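Local coordinates for DNA alpha-glucosyltransferase (Enterobacteria phage T4, PDB 1XV5), which belongs to the GT-B clan of glycosyltransferases, whose members pair two Rossmann-like domains, and is modelled here with uridine-5'-diphosphate bound, at residues 64-69 with 98-103; 135-140 with 396-401; 144-149 with 298-303; 175-180 with 384-389; 220-225 with 353-358. All coordinates share one frame; numbering follows the deposited sequence.

Contact 1: 64-69 with 98-103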
# COMPACT_ATOMS: atom_id res chain seq x y z
N LYS A 64 14.05 14.11 -21.12
CA LYS A 64 14.36 14.10 -22.55
C LYS A 64 13.19 13.90 -23.50
O LYS A 64 13.35 14.00 -24.71
CB LYS A 64 15.41 13.02 -22.82
CG LYS A 64 16.64 13.13 -21.94
CD LYS A 64 17.63 12.03 -22.24
CE LYS A 64 18.88 12.16 -21.38
NZ LYS A 64 19.88 11.11 -21.71
N GLU A 65 12.01 13.62 -22.95
CA GLU A 65 10.83 13.41 -23.78
C GLU A 65 9.66 14.28 -23.34
O GLU A 65 8.53 13.80 -23.23
CB GLU A 65 10.43 11.93 -23.75
CG GLU A 65 11.37 11.03 -24.53
CD GLU A 65 11.07 9.55 -24.33
OE1 GLU A 65 11.51 8.74 -25.18
OE2 GLU A 65 10.41 9.20 -23.33
N TYR A 66 9.93 15.55 -23.09
CA TYR A 66 8.89 16.48 -22.65
C TYR A 66 7.69 16.50 -23.60
O TYR A 66 6.55 16.45 -23.15
CB TYR A 66 9.46 17.90 -22.52
CG TYR A 66 8.39 18.93 -22.25
CD1 TYR A 66 7.82 19.66 -23.30
CD2 TYR A 66 7.90 19.15 -20.96
CE1 TYR A 66 6.79 20.56 -23.07
CE2 TYR A 66 6.87 20.05 -20.72
CZ TYR A 66 6.32 20.75 -21.78
OH TYR A 66 5.29 21.63 -21.54
N ASP A 67 7.96 16.59 -24.89
CA ASP A 67 6.89 16.62 -25.89
C ASP A 67 5.99 15.40 -25.77
O ASP A 67 4.76 15.52 -25.77
CB ASP A 67 7.49 16.69 -27.29
CG ASP A 67 8.07 18.05 -27.61
OD1 ASP A 67 8.83 18.58 -26.77
OD2 ASP A 67 7.78 18.58 -28.70
N LYS A 68 6.60 14.23 -25.66
CA LYS A 68 5.86 12.99 -25.53
C LYS A 68 5.00 13.04 -24.27
O LYS A 68 3.81 12.74 -24.30
CB LYS A 68 6.83 11.80 -25.47
CG LYS A 68 6.16 10.44 -25.28
CD LYS A 68 7.21 9.34 -25.20
CE LYS A 68 6.58 8.00 -24.85
NZ LYS A 68 5.55 7.58 -25.84
N ALA A 69 5.62 13.44 -23.16
CA ALA A 69 4.93 13.53 -21.88
C ALA A 69 3.74 14.48 -21.93
O ALA A 69 2.66 14.15 -21.45
CB ALA A 69 5.91 13.97 -20.80
N LYS A 98 7.74 20.41 -13.87
CA LYS A 98 7.09 21.66 -13.51
C LYS A 98 6.50 22.32 -14.75
O LYS A 98 5.44 22.94 -14.68
CB LYS A 98 8.09 22.61 -12.83
CG LYS A 98 8.57 22.13 -11.47
CD LYS A 98 9.42 23.18 -10.78
CE LYS A 98 9.85 22.72 -9.39
NZ LYS A 98 10.63 23.77 -8.67
N LYS A 99 7.20 22.20 -15.88
CA LYS A 99 6.71 22.79 -17.12
C LYS A 99 5.43 22.07 -17.54
O LYS A 99 4.50 22.69 -18.05
CB LYS A 99 7.76 22.66 -18.24
CG LYS A 99 7.39 23.47 -19.47
CD LYS A 99 8.20 23.09 -20.71
CE LYS A 99 9.68 23.29 -20.54
NZ LYS A 99 10.39 22.89 -21.78
N LEU A 100 5.40 20.76 -17.32
CA LEU A 100 4.23 19.96 -17.66
C LEU A 100 3.01 20.49 -16.92
O LEU A 100 1.95 20.69 -17.52
CB LEU A 100 4.44 18.50 -17.27
CG LEU A 100 5.00 17.53 -18.31
CD1 LEU A 100 5.15 16.15 -17.68
CD2 LEU A 100 4.07 17.47 -19.51
N LEU A 101 3.16 20.71 -15.62
CA LEU A 101 2.07 21.21 -14.79
C LEU A 101 1.54 22.54 -15.32
O LEU A 101 0.33 22.73 -15.42
CB LEU A 101 2.55 21.40 -13.35
CG LEU A 101 2.97 20.13 -12.60
CD1 LEU A 101 3.50 20.51 -11.23
CD2 LEU A 101 1.79 19.18 -12.46
N ASP A 102 2.45 23.45 -15.66
CA ASP A 102 2.07 24.76 -16.18
C ASP A 102 1.39 24.69 -17.55
O ASP A 102 0.59 25.56 -17.88
CB ASP A 102 3.30 25.66 -16.29
CG ASP A 102 3.76 26.19 -14.94
OD1 ASP A 102 4.81 26.87 -14.90
OD2 ASP A 102 3.08 25.93 -13.92
N ASN A 103 1.71 23.66 -18.33
CA ASN A 103 1.14 23.55 -19.66
C ASN A 103 0.02 22.54 -19.86
O ASN A 103 -0.40 22.29 -20.99
CB ASN A 103 2.25 23.28 -20.68
CG ASN A 103 3.17 24.47 -20.85
OD1 ASN A 103 4.03 24.74 -20.01
ND2 ASN A 103 2.98 25.21 -21.93
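Lys99 reaches over one face of the Tyr66 ring and brings its ammonium group above the middle of it. NZ lies 4.3 Å from the ring centroid and only 5° off the ring normal, a cation-pi arrangement. The two side chains cross at about a right angle, and a bend at chi3 (-61°) turns CE of the lysine back over the ring. CD and CE lie over the same face, though the approach of CD is modelled too tightly to be trusted. At the ring edge, Tyr66 CE2 meets the backbone of the facing helix, 3.8 Å from Leu100 N, and packs on the Leu100 side chain, 4.0 Å from its CG. The phenol oxygen ends against Asn103, with OH 3.6 Å from CB. The Tyr66 CB bond points toward helix 91-103, and CG stands anti to the backbone N (chi1 172°). One turn further on, Ala69 CB adds an apolar touch 3.9 Å from Leu100 CD1.

Glu65 occupies the N-cap of helix 66-73, and its carboxylate accepts a hydrogen bond from Ile61 N just beyond strand 58-60. Leu100 continues inward onto Leu62, Leu70 and Val73, while Ala69 rests on Val60. Helices 66-73 and 91-103 are thus neighbours flanking the N-terminal parallel sheet, near its edge strand 58-60.

Contact 2: 135-140 with 396-401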
# COMPACT_ATOMS: atom_id res chain seq x y z
N ALA A 135 -3.85 21.17 -8.70
CA ALA A 135 -4.91 20.21 -8.44
C ALA A 135 -6.30 20.81 -8.24
O ALA A 135 -6.46 21.84 -7.58
CB ALA A 135 -4.55 19.37 -7.21
N ASP A 136 -7.29 20.15 -8.83
CA ASP A 136 -8.68 20.57 -8.70
C ASP A 136 -9.30 19.72 -7.60
O ASP A 136 -10.33 20.08 -7.03
CB ASP A 136 -9.43 20.36 -10.01
CG ASP A 136 -8.90 21.23 -11.13
OD1 ASP A 136 -8.25 20.70 -12.06
OD2 ASP A 136 -9.13 22.45 -11.08
N VAL A 137 -8.66 18.59 -7.32
CA VAL A 137 -9.12 17.66 -6.29
C VAL A 137 -7.88 17.07 -5.62
O VAL A 137 -6.96 16.62 -6.30
CB VAL A 137 -9.94 16.50 -6.90
CG1 VAL A 137 -10.46 15.59 -5.79
CG2 VAL A 137 -11.11 17.05 -7.72
N ILE A 138 -7.87 17.06 -4.29
CA ILE A 138 -6.75 16.53 -3.53
C ILE A 138 -7.21 15.48 -2.53
O ILE A 138 -8.21 15.68 -1.84
CB ILE A 138 -6.03 17.65 -2.75
CG1 ILE A 138 -5.61 18.76 -3.71
CG2 ILE A 138 -4.83 17.08 -2.01
CD1 ILE A 138 -5.11 20.01 -3.01
N PHE A 139 -6.49 14.36 -2.46
CA PHE A 139 -6.81 13.27 -1.53
C PHE A 139 -5.62 12.91 -0.64
O PHE A 139 -4.46 13.00 -1.07
CB PHE A 139 -7.18 11.98 -2.29
CG PHE A 139 -8.50 12.01 -2.99
CD1 PHE A 139 -8.57 12.23 -4.36
CD2 PHE A 139 -9.68 11.72 -2.30
CE1 PHE A 139 -9.79 12.16 -5.04
CE2 PHE A 139 -10.90 11.65 -2.96
CZ PHE A 139 -10.95 11.86 -4.34
N SER A 140 -5.90 12.49 0.59
CA SER A 140 -4.86 12.07 1.52
C SER A 140 -5.43 10.94 2.39
O SER A 140 -6.64 10.76 2.46
CB SER A 140 -4.40 13.22 2.42
OG SER A 140 -5.33 13.47 3.46
N PHE A 396 -14.72 8.60 -7.15
CA PHE A 396 -15.21 9.09 -8.43
C PHE A 396 -16.27 10.17 -8.23
O PHE A 396 -16.29 11.18 -8.93
CB PHE A 396 -15.78 7.93 -9.25
CG PHE A 396 -16.30 8.34 -10.61
CD1 PHE A 396 -17.61 8.78 -10.76
CD2 PHE A 396 -15.47 8.30 -11.72
CE1 PHE A 396 -18.09 9.17 -12.01
CE2 PHE A 396 -15.94 8.69 -12.98
CZ PHE A 396 -17.25 9.13 -13.12
N ASP A 397 -17.15 9.95 -7.26
CA ASP A 397 -18.20 10.92 -6.98
C ASP A 397 -17.62 12.25 -6.49
O ASP A 397 -18.13 13.32 -6.83
CB ASP A 397 -19.18 10.35 -5.95
CG ASP A 397 -20.06 9.27 -6.54
OD1 ASP A 397 -20.76 8.58 -5.76
OD2 ASP A 397 -20.07 9.12 -7.78
N ILE A 398 -16.56 12.17 -5.71
CA ILE A 398 -15.90 13.36 -5.19
C ILE A 398 -15.16 14.09 -6.32
O ILE A 398 -15.16 15.32 -6.38
CB ILE A 398 -14.88 12.99 -4.08
CG1 ILE A 398 -15.62 12.49 -2.84
CG2 ILE A 398 -14.01 14.20 -3.75
CD1 ILE A 398 -14.71 11.96 -1.75
N ILE A 399 -14.54 13.32 -7.21
CA ILE A 399 -13.80 13.89 -8.32
C ILE A 399 -14.69 14.63 -9.31
O ILE A 399 -14.34 15.70 -9.80
CB ILE A 399 -13.01 12.80 -9.08
CG1 ILE A 399 -11.92 12.23 -8.16
CG2 ILE A 399 -12.41 13.37 -10.36
CD1 ILE A 399 -11.13 11.09 -8.77
N THR A 400 -15.85 14.05 -9.59
CA THR A 400 -16.78 14.64 -10.55
C THR A 400 -17.80 15.61 -9.95
O THR A 400 -18.66 16.12 -10.66
CB THR A 400 -17.54 13.55 -11.32
OG1 THR A 400 -18.27 12.74 -10.39
CG2 THR A 400 -16.57 12.67 -12.08
N LYS A 401 -17.69 15.86 -8.65
CA LYS A 401 -18.61 16.77 -7.97
C LYS A 401 -18.66 18.10 -8.72
O LYS A 401 -17.74 18.36 -9.53
CB LYS A 401 -18.13 17.01 -6.54
CG LYS A 401 -19.04 17.92 -5.73
CD LYS A 401 -18.30 18.54 -4.55
CE LYS A 401 -17.71 17.49 -3.62
NZ LYS A 401 -17.00 18.12 -2.47
OXT LYS A 401 -19.60 18.88 -8.48
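Phe139 meets two successive isoleucines of the last helix with one end of its ring. Ile399 lies at the ring edge, its side chain at about a right angle to that of the phenylalanine, and its CG1, held anti to the carbonyl carbon (chi1 -66°), is the atom that comes within 3.8 Å of Phe139 CE1. Ile398 approaches obliquely, placing CG2 3.9 Å from Phe139 CZ and its CD1 4.0 Å from CE2, so both isoleucines meet the outer end of the ring, from different directions. Two residues earlier on the same side of strand 137-140, Val137 uses both methyls: CG1 faces Ile398 CG2 at 4.3 Å, and CG2 rests 4.1 Å from Ile399 O. That carbonyl also accepts a hydrogen bond from Arg109. The helix closes on itself at Phe396 O, which takes bonds from Thr400 N and Thr400 OG1 on opposite faces of its plane.

Elsewhere Phe139 stacks with Tyr113 of strand 109-114, while Ile398 touches Tyr173 of strand 172-174. A final helix packed against the sheet of the N-terminal domain, after the chain has built the other domain, is characteristic of the GT-B fold.

Contact 3: 144-149 with 298-303; sequences NGDFNK and NQKYLQ
Asp146 is gripped through both carboxylate oxygens by neighbouring residues of the facing loop. Its OD2 forms a salt bridge with Lys300 NZ at 3.0 Å, the ammonium group lying on the syn lone pair. Tyr301 OH donates a hydrogen bond of 2.6 Å to OD1, arriving 45° out of the carboxylate plane, which stands 81° from the plane of the ring. OD1 also accepts from Val119 N, and this further bond helps fix the rotation of the group.

Within the loop, Lys300 CG packs 3.6 Å above the Tyr301 ring plane, over its centre. An Asx turn shapes the loop, with Asn298 OD1 accepting from Lys300 N.

Water 1 adds a polar link, donating to Gln303 OE1 and accepting weakly from Asn144 ND2.

Segment 144-149 opens a helix of the N-terminal domain, whereas 298-303 follows strand 288-293 of the C-terminal sheet. The contact therefore bridges the two domains of a GT-B protein, with the Tyr301 side chain about 11 Å from the bound uridine-5'-diphosphate.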
# COMPACT_ATOMS: atom_id res chain seq x y z
N ASN A 144 -5.61 14.17 9.79
CA ASN A 144 -4.61 14.58 10.77
C ASN A 144 -3.18 14.19 10.41
O ASN A 144 -2.27 14.30 11.23
CB ASN A 144 -4.96 14.00 12.14
CG ASN A 144 -6.25 14.56 12.69
OD1 ASN A 144 -6.38 15.76 12.91
ND2 ASN A 144 -7.23 13.69 12.91
N GLY A 145 -2.97 13.75 9.17
CA GLY A 145 -1.64 13.36 8.74
C GLY A 145 -0.71 14.55 8.54
O GLY A 145 -1.14 15.70 8.59
N ASP A 146 0.56 14.27 8.30
CA ASP A 146 1.55 15.32 8.09
C ASP A 146 1.26 16.13 6.84
O ASP A 146 1.48 17.34 6.82
CB ASP A 146 2.95 14.70 8.01
CG ASP A 146 3.44 14.19 9.36
OD1 ASP A 146 4.45 13.45 9.39
OD2 ASP A 146 2.83 14.54 10.39
N PHE A 147 0.75 15.48 5.80
CA PHE A 147 0.43 16.20 4.56
C PHE A 147 -0.58 17.30 4.83
O PHE A 147 -0.40 18.44 4.40
CB PHE A 147 -0.14 15.23 3.51
CG PHE A 147 -0.57 15.91 2.24
CD1 PHE A 147 0.36 16.37 1.32
CD2 PHE A 147 -1.92 16.09 1.97
CE1 PHE A 147 -0.04 17.02 0.15
CE2 PHE A 147 -2.34 16.73 0.80
CZ PHE A 147 -1.40 17.20 -0.11
N ASN A 148 -1.65 16.96 5.55
CA ASN A 148 -2.71 17.91 5.87
C ASN A 148 -2.31 18.96 6.91
O ASN A 148 -2.54 20.16 6.72
CB ASN A 148 -3.95 17.17 6.40
CG ASN A 148 -4.76 16.51 5.31
OD1 ASN A 148 -4.24 15.74 4.51
ND2 ASN A 148 -6.06 16.80 5.28
N LYS A 149 -1.72 18.50 8.01
CA LYS A 149 -1.35 19.39 9.11
C LYS A 149 -0.02 20.11 9.03
O LYS A 149 0.17 21.13 9.69
CB LYS A 149 -1.43 18.62 10.43
CG LYS A 149 -2.81 18.04 10.72
CD LYS A 149 -3.87 19.14 10.79
CE LYS A 149 -5.24 18.58 11.13
NZ LYS A 149 -6.26 19.65 11.27
N ASN A 298 1.51 5.73 13.60
CA ASN A 298 0.96 6.53 14.68
C ASN A 298 -0.47 6.87 14.30
O ASN A 298 -0.80 7.01 13.12
CB ASN A 298 1.77 7.81 14.87
CG ASN A 298 1.22 8.70 15.97
OD1 ASN A 298 0.19 9.35 15.80
ND2 ASN A 298 1.89 8.71 17.11
N GLN A 299 -1.32 7.00 15.32
CA GLN A 299 -2.73 7.31 15.16
C GLN A 299 -3.04 8.46 14.19
O GLN A 299 -4.02 8.41 13.46
CB GLN A 299 -3.31 7.64 16.54
CG GLN A 299 -4.80 7.87 16.58
CD GLN A 299 -5.27 8.29 17.96
OE1 GLN A 299 -4.92 7.66 18.96
NE2 GLN A 299 -6.06 9.36 18.01
N LYS A 300 -2.19 9.49 14.19
CA LYS A 300 -2.41 10.65 13.32
C LYS A 300 -2.51 10.31 11.84
O LYS A 300 -3.19 11.01 11.09
CB LYS A 300 -1.27 11.65 13.52
CG LYS A 300 0.09 11.10 13.13
CD LYS A 300 1.23 11.97 13.62
CE LYS A 300 1.31 13.28 12.87
NZ LYS A 300 2.51 14.05 13.31
N TYR A 301 -1.84 9.24 11.42
CA TYR A 301 -1.84 8.82 10.02
C TYR A 301 -2.97 7.87 9.67
O TYR A 301 -3.16 7.54 8.50
CB TYR A 301 -0.52 8.13 9.68
CG TYR A 301 0.71 8.95 9.97
CD1 TYR A 301 0.97 10.13 9.27
CD2 TYR A 301 1.62 8.56 10.96
CE1 TYR A 301 2.09 10.91 9.56
CE2 TYR A 301 2.74 9.34 11.26
CZ TYR A 301 2.97 10.51 10.55
OH TYR A 301 4.07 11.29 10.85
N LEU A 302 -3.72 7.43 10.67
CA LEU A 302 -4.79 6.46 10.45
C LEU A 302 -6.21 6.99 10.54
O LEU A 302 -6.60 7.57 11.55
CB LEU A 302 -4.62 5.29 11.43
CG LEU A 302 -3.28 4.56 11.34
CD1 LEU A 302 -3.12 3.61 12.52
CD2 LEU A 302 -3.20 3.79 10.02
N GLN A 303 -6.99 6.78 9.48
CA GLN A 303 -8.38 7.19 9.44
C GLN A 303 -9.23 5.99 9.03
O GLN A 303 -9.87 5.36 9.88
CB GLN A 303 -8.58 8.37 8.47
CG GLN A 303 -9.94 9.07 8.63
CD GLN A 303 -9.93 10.50 8.11
OE1 GLN A 303 -8.97 11.24 8.33
NE2 GLN A 303 -11.01 10.90 7.44
O HOH W 1 -7.68 11.69 11.07

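Contact 4: 175-180 with 384-389; sequences FQPPMD and QHQDSS
His385 offers one face of its imidazole to the amide end of Gln176, while its NE2 bonds to Lys331 O. Gln386 then sends a largely extended side chain to the prolines: NE2 donates to Pro177 O at 2.7 Å, 156° at the hydrogen and from above the carbonyl plane, and its OE1 accepts from Leu306 N. Gln386 O faces Pro178 CA at 3.5 Å in a CA-H...O contact. At Asp387, bridged to Met179 in a single beta bridge, helix 368-386 gives way to helix 388-399, the segment that carries a GT-B chain back to its N-terminal domain, and 175-180 is the loop that follows the edge strand 172-174 of that domain. Asp387 is the N-cap, and its OD1 accepts from Ile181 N. Asp180, whose OD1 bonds to Lys183 N, lies alongside, and water 2 donates to both carboxylates, weakly to Asp180. Ser388 N donates to Met179 O at 2.9 Å. Ser388 CA packs 3.6 Å from Pro178 CB. Ser389 N (2.9 Å) and Ser389 OG (2.7 Å) both donate to Asp387 OD2.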
# COMPACT_ATOMS: atom_id res chain seq x y z
N PHE A 175 -9.37 9.37 1.55
CA PHE A 175 -9.57 8.27 0.62
C PHE A 175 -8.91 7.03 1.19
O PHE A 175 -8.06 7.12 2.09
CB PHE A 175 -8.94 8.59 -0.75
CG PHE A 175 -7.47 8.24 -0.84
CD1 PHE A 175 -7.06 7.06 -1.46
CD2 PHE A 175 -6.51 9.08 -0.31
CE1 PHE A 175 -5.71 6.72 -1.55
CE2 PHE A 175 -5.15 8.77 -0.39
CZ PHE A 175 -4.75 7.58 -1.01
N GLN A 176 -9.33 5.87 0.69
CA GLN A 176 -8.75 4.59 1.09
C GLN A 176 -8.19 4.01 -0.20
O GLN A 176 -8.79 4.18 -1.26
CB GLN A 176 -9.81 3.62 1.61
CG GLN A 176 -10.53 4.05 2.86
CD GLN A 176 -11.69 3.12 3.16
OE1 GLN A 176 -11.50 1.97 3.57
NE2 GLN A 176 -12.90 3.60 2.94
N PRO A 177 -7.04 3.33 -0.14
CA PRO A 177 -6.44 2.73 -1.33
C PRO A 177 -7.18 1.40 -1.58
O PRO A 177 -6.95 0.42 -0.88
CB PRO A 177 -4.98 2.53 -0.93
CG PRO A 177 -5.08 2.25 0.55
CD PRO A 177 -6.13 3.23 1.03
N PRO A 178 -8.06 1.37 -2.59
CA PRO A 178 -8.85 0.18 -2.92
C PRO A 178 -8.19 -0.91 -3.75
O PRO A 178 -7.25 -0.66 -4.50
CB PRO A 178 -10.07 0.75 -3.67
CG PRO A 178 -9.85 2.28 -3.69
CD PRO A 178 -8.37 2.45 -3.54
N MET A 179 -8.73 -2.11 -3.62
CA MET A 179 -8.26 -3.26 -4.37
C MET A 179 -9.48 -4.09 -4.74
O MET A 179 -10.46 -4.11 -3.99
CB MET A 179 -7.31 -4.11 -3.51
CG MET A 179 -6.79 -5.34 -4.21
SD MET A 179 -5.58 -6.21 -3.21
CE MET A 179 -6.63 -7.43 -2.39
N ASP A 180 -9.44 -4.75 -5.89
CA ASP A 180 -10.55 -5.60 -6.28
C ASP A 180 -10.30 -6.88 -5.48
O ASP A 180 -9.59 -7.79 -5.93
CB ASP A 180 -10.52 -5.92 -7.77
CG ASP A 180 -11.76 -6.67 -8.23
OD1 ASP A 180 -12.37 -7.37 -7.39
OD2 ASP A 180 -12.11 -6.58 -9.43
N GLN A 384 -16.09 -5.47 2.45
CA GLN A 384 -17.00 -4.38 2.80
C GLN A 384 -16.23 -3.11 3.14
O GLN A 384 -16.67 -2.00 2.84
CB GLN A 384 -17.86 -4.78 4.00
CG GLN A 384 -18.92 -5.83 3.68
CD GLN A 384 -20.03 -5.27 2.81
OE1 GLN A 384 -20.76 -6.02 2.16
NE2 GLN A 384 -20.17 -3.95 2.81
N HIS A 385 -15.06 -3.27 3.75
CA HIS A 385 -14.29 -2.11 4.14
C HIS A 385 -13.52 -1.39 3.04
O HIS A 385 -13.52 -0.16 3.01
CB HIS A 385 -13.29 -2.48 5.24
CG HIS A 385 -12.53 -1.30 5.77
ND1 HIS A 385 -11.18 -1.12 5.58
CD2 HIS A 385 -12.96 -0.21 6.45
CE1 HIS A 385 -10.80 0.02 6.12
NE2 HIS A 385 -11.87 0.60 6.66
N GLN A 386 -12.91 -2.13 2.13
CA GLN A 386 -12.08 -1.47 1.13
C GLN A 386 -12.06 -2.01 -0.30
O GLN A 386 -11.08 -1.80 -1.02
CB GLN A 386 -10.64 -1.41 1.69
CG GLN A 386 -9.83 -0.18 1.30
CD GLN A 386 -8.69 0.08 2.27
OE1 GLN A 386 -8.91 0.25 3.48
NE2 GLN A 386 -7.46 0.11 1.76
N ASP A 387 -13.11 -2.69 -0.73
CA ASP A 387 -13.12 -3.20 -2.11
C ASP A 387 -13.25 -2.02 -3.08
O ASP A 387 -13.89 -1.02 -2.76
CB ASP A 387 -14.30 -4.15 -2.35
CG ASP A 387 -14.23 -4.82 -3.71
OD1 ASP A 387 -13.40 -5.73 -3.90
OD2 ASP A 387 -15.01 -4.42 -4.61
N SER A 388 -12.64 -2.14 -4.25
CA SER A 388 -12.70 -1.09 -5.26
C SER A 388 -14.12 -0.70 -5.63
O SER A 388 -14.40 0.47 -5.91
CB SER A 388 -11.96 -1.54 -6.53
OG SER A 388 -10.57 -1.72 -6.28
N SER A 389 -15.03 -1.68 -5.64
CA SER A 389 -16.42 -1.41 -6.02
C SER A 389 -17.05 -0.33 -5.15
O SER A 389 -17.96 0.37 -5.60
CB SER A 389 -17.25 -2.70 -5.94
OG SER A 389 -17.39 -3.17 -4.61
O HOH W 2 -14.56 -5.59 -6.98

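Contact 5: 220-225 with 353-358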
# COMPACT_ATOMS: atom_id res chain seq x y z
N GLU A 220 10.61 -15.90 17.70
CA GLU A 220 11.51 -16.34 18.76
C GLU A 220 10.79 -16.78 20.03
O GLU A 220 11.11 -17.82 20.60
CB GLU A 220 12.50 -15.23 19.10
CG GLU A 220 13.42 -15.54 20.27
CD GLU A 220 14.41 -14.42 20.55
OE1 GLU A 220 15.29 -14.17 19.70
OE2 GLU A 220 14.30 -13.79 21.62
N LYS A 221 9.81 -15.99 20.45
CA LYS A 221 9.07 -16.28 21.68
C LYS A 221 7.99 -17.34 21.62
O LYS A 221 7.80 -18.09 22.59
CB LYS A 221 8.46 -14.99 22.23
CG LYS A 221 9.47 -13.96 22.68
CD LYS A 221 8.78 -12.70 23.18
CE LYS A 221 9.80 -11.67 23.66
NZ LYS A 221 9.13 -10.40 24.04
N PHE A 222 7.28 -17.43 20.50
CA PHE A 222 6.20 -18.40 20.39
C PHE A 222 6.20 -19.37 19.22
O PHE A 222 6.05 -20.58 19.42
CB PHE A 222 4.85 -17.68 20.43
CG PHE A 222 4.58 -16.98 21.72
CD1 PHE A 222 5.06 -15.70 21.95
CD2 PHE A 222 3.86 -17.62 22.73
CE1 PHE A 222 4.84 -15.06 23.17
CE2 PHE A 222 3.64 -16.99 23.96
CZ PHE A 222 4.13 -15.71 24.18
N LEU A 223 6.35 -18.87 18.01
CA LEU A 223 6.32 -19.74 16.84
C LEU A 223 7.43 -20.78 16.76
O LEU A 223 7.16 -21.97 16.60
CB LEU A 223 6.30 -18.89 15.56
CG LEU A 223 5.14 -17.90 15.44
CD1 LEU A 223 5.28 -17.09 14.16
CD2 LEU A 223 3.81 -18.64 15.47
N LYS A 224 8.68 -20.35 16.91
CA LYS A 224 9.78 -21.31 16.82
C LYS A 224 9.72 -22.39 17.91
O LYS A 224 9.90 -23.57 17.62
CB LYS A 224 11.13 -20.59 16.88
CG LYS A 224 12.29 -21.46 16.41
CD LYS A 224 13.62 -20.73 16.51
CE LYS A 224 14.74 -21.59 15.96
NZ LYS A 224 16.07 -20.93 16.09
N PRO A 225 9.48 -21.99 19.17
CA PRO A 225 9.41 -22.99 20.25
C PRO A 225 8.28 -24.00 20.05
O PRO A 225 8.37 -25.14 20.50
CB PRO A 225 9.18 -22.13 21.49
CG PRO A 225 9.84 -20.83 21.14
CD PRO A 225 9.41 -20.63 19.71
N ASP A 353 0.30 -9.03 24.96
CA ASP A 353 -0.24 -10.34 25.30
C ASP A 353 -0.12 -11.26 24.09
O ASP A 353 -1.12 -11.73 23.54
CB ASP A 353 -1.70 -10.23 25.73
CG ASP A 353 -2.21 -11.52 26.37
OD1 ASP A 353 -3.39 -11.56 26.78
OD2 ASP A 353 -1.43 -12.49 26.48
N MET A 354 1.11 -11.49 23.66
CA MET A 354 1.35 -12.35 22.51
C MET A 354 0.92 -13.78 22.82
O MET A 354 0.62 -14.56 21.91
CB MET A 354 2.83 -12.31 22.12
CG MET A 354 3.24 -10.97 21.50
SD MET A 354 4.95 -10.94 20.95
CE MET A 354 5.76 -10.37 22.45
N GLU A 355 0.89 -14.13 24.10
CA GLU A 355 0.48 -15.47 24.48
C GLU A 355 -0.96 -15.69 24.03
O GLU A 355 -1.29 -16.72 23.45
CB GLU A 355 0.58 -15.66 26.00
CG GLU A 355 0.22 -17.06 26.46
CD GLU A 355 0.38 -17.26 27.95
OE1 GLU A 355 0.10 -18.37 28.44
OE2 GLU A 355 0.80 -16.30 28.64
N SER A 356 -1.81 -14.70 24.28
CA SER A 356 -3.21 -14.78 23.88
C SER A 356 -3.32 -14.85 22.36
O SER A 356 -4.15 -15.57 21.82
CB SER A 356 -3.98 -13.56 24.40
OG SER A 356 -5.33 -13.60 23.99
N THR A 357 -2.46 -14.09 21.68
CA THR A 357 -2.46 -14.09 20.23
C THR A 357 -2.12 -15.47 19.69
O THR A 357 -2.80 -16.00 18.81
CB THR A 357 -1.42 -13.08 19.68
OG1 THR A 357 -1.78 -11.76 20.10
CG2 THR A 357 -1.37 -13.13 18.16
N PHE A 358 -1.07 -16.08 20.23
CA PHE A 358 -0.68 -17.40 19.76
C PHE A 358 -1.72 -18.46 20.12
O PHE A 358 -1.91 -19.43 19.39
CB PHE A 358 0.69 -17.80 20.31
CG PHE A 358 1.20 -19.09 19.74
CD1 PHE A 358 1.25 -19.28 18.36
CD2 PHE A 358 1.62 -20.12 20.58
CE1 PHE A 358 1.71 -20.48 17.83
CE2 PHE A 358 2.07 -21.32 20.06
CZ PHE A 358 2.12 -21.50 18.68
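Phe222 packs its ring against the first turn of helix 354-365, meeting Met354, Glu355 and Phe358. CB lies over one face of the Phe358 ring, 4.0 Å from its CG, as the two phenylalanines run antiparallel alongside one another. Beyond it, CD2 meets Phe358 CD2, also at 4.0 Å. On the other side of the ring, CE1 packs 3.6 Å from Met354 CB. Met354 O stands above the centre of one face. Both helices flank the parallel sheet of the C-terminal Rossmann-like domain, helix 354-365 following its edge strand 347-349, against whose Phe349 Met354 also rests. Farther out, Phe222 CE2 comes within 3.5 Å of Glu355 CA, and at the tip CZ is 3.6 Å from Glu355 N. That turn is held by Asp353, whose OD2 caps Ser356 N at 3.1 Å. Next to Phe222 in sequence, Leu223 CD2 touches Phe358 CE1 at 3.7 Å, and the extended Lys221 chain brushes Met354 CE while its ammonium group pairs with Asp217.

In the fold
Contacts 1 and 2 belong to the N-terminal sheet and its helices, contact 5 to the C-terminal sheet; the centres of contacts 1 and 5 are 54 Å apart, on opposite sides of the chain's centre. Contacts 3 and 4 lie between these extremes, their centres 19 Å apart. Strand 137-140 of contact 2 touches both: Ser140 reaches Asn148 of contact 3 and pairs with Phe175 of contact 4, and contacts 2 and 4 also share helix 388-399. Along the chain, contact 1 closes first, contact 2 encloses contacts 3, 4 and 5, and contacts 3 and 4 interlock. The domains thus meet at contact 3 and at contact 4, where the chain leaves and re-enters the N-terminal domain.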